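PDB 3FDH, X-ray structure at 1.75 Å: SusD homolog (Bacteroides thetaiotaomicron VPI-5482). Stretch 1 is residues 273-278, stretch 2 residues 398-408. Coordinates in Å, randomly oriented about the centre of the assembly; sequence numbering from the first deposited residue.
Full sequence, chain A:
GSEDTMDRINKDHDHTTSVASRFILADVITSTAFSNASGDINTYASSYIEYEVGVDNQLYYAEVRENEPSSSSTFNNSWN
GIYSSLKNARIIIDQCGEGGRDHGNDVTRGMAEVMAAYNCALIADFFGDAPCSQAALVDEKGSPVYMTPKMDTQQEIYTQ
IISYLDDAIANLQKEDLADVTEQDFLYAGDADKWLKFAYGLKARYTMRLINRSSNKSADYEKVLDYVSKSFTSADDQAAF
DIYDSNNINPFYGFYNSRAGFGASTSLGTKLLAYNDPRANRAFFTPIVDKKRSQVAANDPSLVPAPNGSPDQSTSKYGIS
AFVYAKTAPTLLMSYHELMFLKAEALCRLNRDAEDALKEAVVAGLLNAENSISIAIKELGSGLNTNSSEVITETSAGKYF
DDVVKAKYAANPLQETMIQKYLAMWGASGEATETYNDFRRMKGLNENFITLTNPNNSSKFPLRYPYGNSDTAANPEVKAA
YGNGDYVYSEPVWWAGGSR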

ATOM      1  N   ALA A 273     -15.212  -3.088 -18.273  1.00 30.58           N
ATOM      2  CA  ALA A 273     -14.647  -3.628 -19.504  1.00 30.93           C
ATOM      3  C   ALA A 273     -14.392  -5.117 -19.322  1.00 29.26           C
ATOM      4  O   ALA A 273     -14.525  -5.894 -20.233  1.00 29.50           O
ATOM      5  CB  ALA A 273     -13.384  -2.911 -19.887  1.00 30.49           C
ATOM      6  N   TYR A 274     -13.995  -5.477 -18.118  1.00 28.96           N
ATOM      7  CA  TYR A 274     -13.697  -6.870 -17.770  1.00 28.43           C
ATOM      8  C   TYR A 274     -14.892  -7.649 -17.283  1.00 29.33           C
ATOM      9  O   TYR A 274     -14.870  -8.866 -17.202  1.00 28.43           O
ATOM     10  CB  TYR A 274     -12.666  -6.889 -16.633  1.00 29.93           C
ATOM     11  CG  TYR A 274     -11.247  -6.751 -17.094  1.00 28.67           C
ATOM     12  CD1 TYR A 274     -10.673  -5.505 -17.310  1.00 32.41           C
ATOM     13  CD2 TYR A 274     -10.466  -7.864 -17.296  1.00 30.96           C
ATOM     14  CE1 TYR A 274      -9.399  -5.394 -17.737  1.00 31.55           C
ATOM     15  CE2 TYR A 274      -9.176  -7.759 -17.725  1.00 33.03           C
ATOM     16  CZ  TYR A 274      -8.643  -6.521 -17.935  1.00 33.60           C
ATOM     17  OH  TYR A 274      -7.368  -6.391 -18.388  1.00 34.42           O
ATOM     18  N   ASN A 275     -15.931  -6.920 -16.953  1.00 29.56           N
ATOM     19  CA  ASN A 275     -17.059  -7.490 -16.267  1.00 31.41           C
ATOM     20  C   ASN A 275     -16.535  -8.134 -14.989  1.00 29.92           C
ATOM     21  O   ASN A 275     -16.907  -9.209 -14.600  1.00 26.76           O
ATOM     22  CB  ASN A 275     -17.802  -8.500 -17.102  1.00 33.24           C
ATOM     23  CG  ASN A 275     -19.130  -8.891 -16.493  1.00 40.03           C
ATOM     24  OD1 ASN A 275     -19.726  -8.134 -15.729  1.00 45.40           O
ATOM     25  ND2 ASN A 275     -19.610 -10.079 -16.838  1.00 41.38           N
ATOM     26  N   ASP A 276     -15.604  -7.442 -14.373  1.00 26.57           N
ATOM     27  CA  ASP A 276     -15.032  -7.869 -13.093  1.00 28.32           C
ATOM     28  C   ASP A 276     -16.192  -8.004 -12.063  1.00 29.75           C
ATOM     29  O   ASP A 276     -17.121  -7.206 -12.049  1.00 28.43           O
ATOM     30  CB  ASP A 276     -13.927  -6.876 -12.692  1.00 28.27           C
ATOM     31  CG  ASP A 276     -13.266  -7.195 -11.361  1.00 27.83           C
ATOM     32  OD1 ASP A 276     -13.951  -7.164 -10.315  1.00 30.45           O
ATOM     33  OD2 ASP A 276     -12.036  -7.437 -11.372  1.00 33.34           O
ATOM     34  N   PRO A 277     -16.201  -9.068 -11.254  1.00 29.98           N
ATOM     35  CA  PRO A 277     -17.274  -9.217 -10.264  1.00 30.91           C
ATOM     36  C   PRO A 277     -17.544  -7.980  -9.390  1.00 30.79           C
ATOM     37  O   PRO A 277     -18.657  -7.759  -8.940  1.00 31.84           O
ATOM     38  CB  PRO A 277     -16.765 -10.334  -9.363  1.00 31.97           C
ATOM     39  CG  PRO A 277     -15.707 -11.047 -10.161  1.00 32.05           C
ATOM     40  CD  PRO A 277     -15.156 -10.099 -11.138  1.00 31.19           C
ATOM     41  N   ARG A 278     -16.510  -7.198  -9.135  1.00 28.38           N
ATOM     42  CA  ARG A 278     -16.618  -6.025  -8.266  1.00 28.58           C
ATOM     43  C   ARG A 278     -17.364  -4.865  -8.937  1.00 30.51           C
ATOM     44  O   ARG A 278     -17.820  -3.933  -8.286  1.00 30.46           O
ATOM     45  CB  ARG A 278     -15.223  -5.545  -7.838  1.00 27.10           C
ATOM     46  CG  ARG A 278     -14.516  -6.546  -6.919  1.00 29.91           C
ATOM     47  CD  ARG A 278     -13.013  -6.195  -6.795  1.00 24.01           C
ATOM     48  NE  ARG A 278     -12.279  -6.682  -7.969  1.00 23.84           N
ATOM     49  CZ  ARG A 278     -11.175  -7.431  -7.952  1.00 30.48           C
ATOM     50  NH1 ARG A 278     -10.528  -7.690  -6.820  1.00 28.50           N
ATOM     51  NH2 ARG A 278     -10.678  -7.865  -9.100  1.00 27.62           N
TER
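Stretch 2 (398-408) KYFDDVVKAKY

Stretch 2 lies on stretch 1 as a helix packed side-on against a helix end and the turn that follows it, a small contact made by van der Waals packing and one bridging water, with no direct hydrogen bond between the two. Residues 398-408 are helical throughout, widened by a pi-type turn at 400-404, where Lys-405 N hydrogen-bonds to Phe-400 O at 2.8 Å. Stretch 1 finishes a helix at Tyr-274, then turns at Asn-275, whose positive phi suits an asparagine, a residue that tolerates this conformation better than most. The two stretches run in opposite senses where they meet: Tyr-274 lies nearest Val-403 (CA to CA, 7.1 Å) and Asp-276 nearest Tyr-399 (CA to CA, 7.7 Å).

Tyr-399, Val-403 and Lys-407, spaced four apart, point their CA-to-CB bonds toward stretch 1. The long, flat side chain of Tyr-399 reaches the helix end and the turn after it: its OH lies 3.5 Å from Tyr-274 CB and 3.7 Å from Asp-276 CA, while Pro-277 CD sits over one face of its ring, 3.8 Å from CD1. The proline suits this place because its CD carries polarised hydrogens that can form a CH-pi contact. The phenol also needs a polar partner, and a water supplies it, accepting from Tyr-399 OH at 2.7 Å and donating to Asp-276 OD2 at 2.7 Å. That carboxylate is held in turn by Arg-278, whose NH2 forms a salt bridge with Asp-276 OD2 at 2.7 Å.

Farther along the helix, compact Val-403 places CG1 3.5 Å from Tyr-274 O and 4.0 Å from Tyr-274 CD2. Lys-407 brings the methylene end of its chain against the same tyrosine, CD to Tyr-274 CE2 being a tight 3.2 Å; its NZ, 5.0 Å from the ring centroid, adds at most a weak cation-pi attraction.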

ATOM      1  N   LYS A 398     -13.889 -19.083 -11.590  1.00 30.21           N
ATOM      2  CA  LYS A 398     -14.623 -19.190 -12.855  1.00 31.36           C
ATOM      3  C   LYS A 398     -14.499 -17.918 -13.655  1.00 32.47           C
ATOM      4  O   LYS A 398     -14.469 -17.929 -14.892  1.00 33.85           O
ATOM      5  CB  LYS A 398     -16.098 -19.489 -12.619  1.00 32.65           C
ATOM      6  CG  LYS A 398     -16.926 -19.382 -13.891  1.00 38.11           C
ATOM      7  CD  LYS A 398     -18.335 -19.872 -13.694  1.00 41.08           C
ATOM      8  CE  LYS A 398     -19.194 -19.537 -14.918  1.00 43.86           C
ATOM      9  NZ  LYS A 398     -18.612 -20.069 -16.189  1.00 47.08           N
ATOM     10  N   TYR A 399     -14.429 -16.818 -12.922  1.00 31.33           N
ATOM     11  CA  TYR A 399     -14.290 -15.505 -13.538  1.00 30.26           C
ATOM     12  C   TYR A 399     -12.900 -15.446 -14.159  1.00 31.01           C
ATOM     13  O   TYR A 399     -12.677 -14.938 -15.270  1.00 29.68           O
ATOM     14  CB  TYR A 399     -14.462 -14.373 -12.512  1.00 30.02           C
ATOM     15  CG  TYR A 399     -13.879 -13.126 -13.037  1.00 30.26           C
ATOM     16  CD1 TYR A 399     -14.515 -12.434 -14.042  1.00 28.93           C
ATOM     17  CD2 TYR A 399     -12.670 -12.637 -12.553  1.00 31.58           C
ATOM     18  CE1 TYR A 399     -13.964 -11.287 -14.544  1.00 25.56           C
ATOM     19  CE2 TYR A 399     -12.130 -11.521 -13.061  1.00 33.32           C
ATOM     20  CZ  TYR A 399     -12.781 -10.850 -14.060  1.00 30.93           C
ATOM     21  OH  TYR A 399     -12.243  -9.698 -14.582  1.00 27.83           O
ATOM     22  N   PHE A 400     -11.937 -15.987 -13.428  1.00 30.57           N
ATOM     23  CA  PHE A 400     -10.579 -16.011 -13.970  1.00 32.26           C
ATOM     24  C   PHE A 400     -10.538 -16.792 -15.302  1.00 31.86           C
ATOM     25  O   PHE A 400      -9.945 -16.358 -16.286  1.00 31.18           O
ATOM     26  CB  PHE A 400      -9.580 -16.672 -13.025  1.00 32.57           C
ATOM     27  CG  PHE A 400      -8.223 -16.840 -13.661  1.00 32.33           C
ATOM     28  CD1 PHE A 400      -7.294 -15.832 -13.592  1.00 32.48           C
ATOM     29  CD2 PHE A 400      -7.919 -17.987 -14.400  1.00 34.15           C
ATOM     30  CE1 PHE A 400      -6.062 -15.935 -14.216  1.00 30.90           C
ATOM     31  CE2 PHE A 400      -6.663 -18.106 -15.020  1.00 31.34           C
ATOM     32  CZ  PHE A 400      -5.741 -17.074 -14.917  1.00 31.76           C
ATOM     33  N   ASP A 401     -11.163 -17.964 -15.269  1.00 30.30           N
ATOM     34  CA  ASP A 401     -11.201 -18.914 -16.403  1.00 31.26           C
ATOM     35  C   ASP A 401     -11.962 -18.328 -17.578  1.00 32.17           C
ATOM     36  O   ASP A 401     -11.596 -18.474 -18.743  1.00 31.59           O
ATOM     37  CB  ASP A 401     -11.913 -20.208 -16.008  1.00 32.14           C
ATOM     38  CG  ASP A 401     -11.122 -21.078 -15.021  1.00 32.57           C
ATOM     39  OD1 ASP A 401      -9.897 -20.877 -14.824  1.00 35.01           O
ATOM     40  OD2 ASP A 401     -11.760 -21.981 -14.430  1.00 35.23           O
ATOM     41  N   ASP A 402     -13.013 -17.604 -17.247  1.00 31.94           N
ATOM     42  CA  ASP A 402     -13.941 -17.106 -18.265  1.00 31.72           C
ATOM     43  C   ASP A 402     -13.467 -15.829 -18.920  1.00 30.77           C
ATOM     44  O   ASP A 402     -13.782 -15.576 -20.074  1.00 29.76           O
ATOM     45  CB  ASP A 402     -15.352 -16.873 -17.679  1.00 31.59           C
ATOM     46  CG  ASP A 402     -16.178 -18.160 -17.538  1.00 38.06           C
ATOM     47  OD1 ASP A 402     -15.708 -19.220 -17.967  1.00 38.54           O
ATOM     48  OD2 ASP A 402     -17.311 -18.098 -17.001  1.00 41.55           O
ATOM     49  N   VAL A 403     -12.671 -15.053 -18.196  1.00 30.74           N
ATOM     50  CA  VAL A 403     -12.273 -13.738 -18.665  1.00 30.16           C
ATOM     51  C   VAL A 403     -10.763 -13.449 -18.661  1.00 29.96           C
ATOM     52  O   VAL A 403     -10.174 -13.065 -19.683  1.00 30.20           O
ATOM     53  CB  VAL A 403     -12.968 -12.638 -17.808  1.00 31.04           C
ATOM     54  CG1 VAL A 403     -12.473 -11.228 -18.193  1.00 29.62           C
ATOM     55  CG2 VAL A 403     -14.496 -12.765 -17.906  1.00 28.73           C
ATOM     56  N   VAL A 404     -10.142 -13.663 -17.516  1.00 29.81           N
ATOM     57  CA  VAL A 404      -8.740 -13.287 -17.364  1.00 28.45           C
ATOM     58  C   VAL A 404      -7.774 -14.176 -18.107  1.00 28.67           C
ATOM     59  O   VAL A 404      -6.786 -13.703 -18.657  1.00 29.71           O
ATOM     60  CB  VAL A 404      -8.293 -13.165 -15.866  1.00 28.91           C
ATOM     61  CG1 VAL A 404      -6.848 -12.776 -15.801  1.00 27.36           C
ATOM     62  CG2 VAL A 404      -9.140 -12.134 -15.085  1.00 23.37           C
ATOM     63  N   LYS A 405      -8.097 -15.457 -18.180  1.00 31.99           N
ATOM     64  CA  LYS A 405      -7.151 -16.428 -18.745  1.00 32.77           C
ATOM     65  C   LYS A 405      -6.773 -16.054 -20.192  1.00 32.09           C
ATOM     66  O   LYS A 405      -5.599 -16.032 -20.569  1.00 32.68           O
ATOM     67  CB  LYS A 405      -7.730 -17.857 -18.641  1.00 33.68           C
ATOM     68  CG  LYS A 405      -6.770 -18.950 -19.071  1.00 36.45           C
ATOM     69  CD  LYS A 405      -7.448 -20.305 -19.241  1.00 43.82           C
ATOM     70  CE  LYS A 405      -7.815 -20.968 -17.918  1.00 47.95           C
ATOM     71  NZ  LYS A 405      -8.409 -22.344 -18.124  1.00 48.34           N
ATOM     72  N   ALA A 406      -7.777 -15.748 -20.991  1.00 31.60           N
ATOM     73  CA  ALA A 406      -7.542 -15.410 -22.394  1.00 31.51           C
ATOM     74  C   ALA A 406      -6.736 -14.113 -22.535  1.00 31.80           C
ATOM     75  O   ALA A 406      -5.864 -14.017 -23.387  1.00 31.98           O
ATOM     76  CB  ALA A 406      -8.861 -15.337 -23.185  1.00 31.42           C
ATOM     77  N   LYS A 407      -6.998 -13.145 -21.668  1.00 30.24           N
ATOM     78  CA  LYS A 407      -6.314 -11.849 -21.721  1.00 30.01           C
ATOM     79  C   LYS A 407      -4.870 -12.032 -21.317  1.00 29.68           C
ATOM     80  O   LYS A 407      -3.958 -11.400 -21.870  1.00 30.23           O
ATOM     81  CB  LYS A 407      -7.018 -10.810 -20.842  1.00 30.53           C
ATOM     82  CG  LYS A 407      -8.366 -10.397 -21.404  1.00 33.65           C
ATOM     83  CD  LYS A 407      -9.052  -9.441 -20.494  1.00 41.90           C
ATOM     84  CE  LYS A 407     -10.501  -9.105 -20.908  1.00 47.61           C
ATOM     85  NZ  LYS A 407     -10.648  -8.363 -22.196  1.00 50.39           N
ATOM     86  N   TYR A 408      -4.668 -12.941 -20.382  1.00 30.14           N
ATOM     87  CA  TYR A 408      -3.321 -13.247 -19.891  1.00 29.62           C
ATOM     88  C   TYR A 408      -2.512 -13.900 -21.033  1.00 30.93           C
ATOM     89  O   TYR A 408      -1.364 -13.549 -21.278  1.00 32.08           O
ATOM     90  CB  TYR A 408      -3.336 -14.187 -18.664  1.00 30.89           C
ATOM     91  CG  TYR A 408      -1.997 -14.861 -18.517  1.00 30.89           C
ATOM     92  CD1 TYR A 408      -0.895 -14.159 -18.010  1.00 31.94           C
ATOM     93  CD2 TYR A 408      -1.805 -16.178 -18.954  1.00 34.39           C
ATOM     94  CE1 TYR A 408       0.359 -14.753 -17.943  1.00 33.22           C
ATOM     95  CE2 TYR A 408      -0.573 -16.777 -18.874  1.00 32.28           C
ATOM     96  CZ  TYR A 408       0.514 -16.063 -18.382  1.00 32.33           C
ATOM     97  OH  TYR A 408       1.740 -16.680 -18.333  1.00 33.39           O
TER
HETATM   98  O   HOH W   1     -10.324  -8.431 -13.224  1.00 26.81           O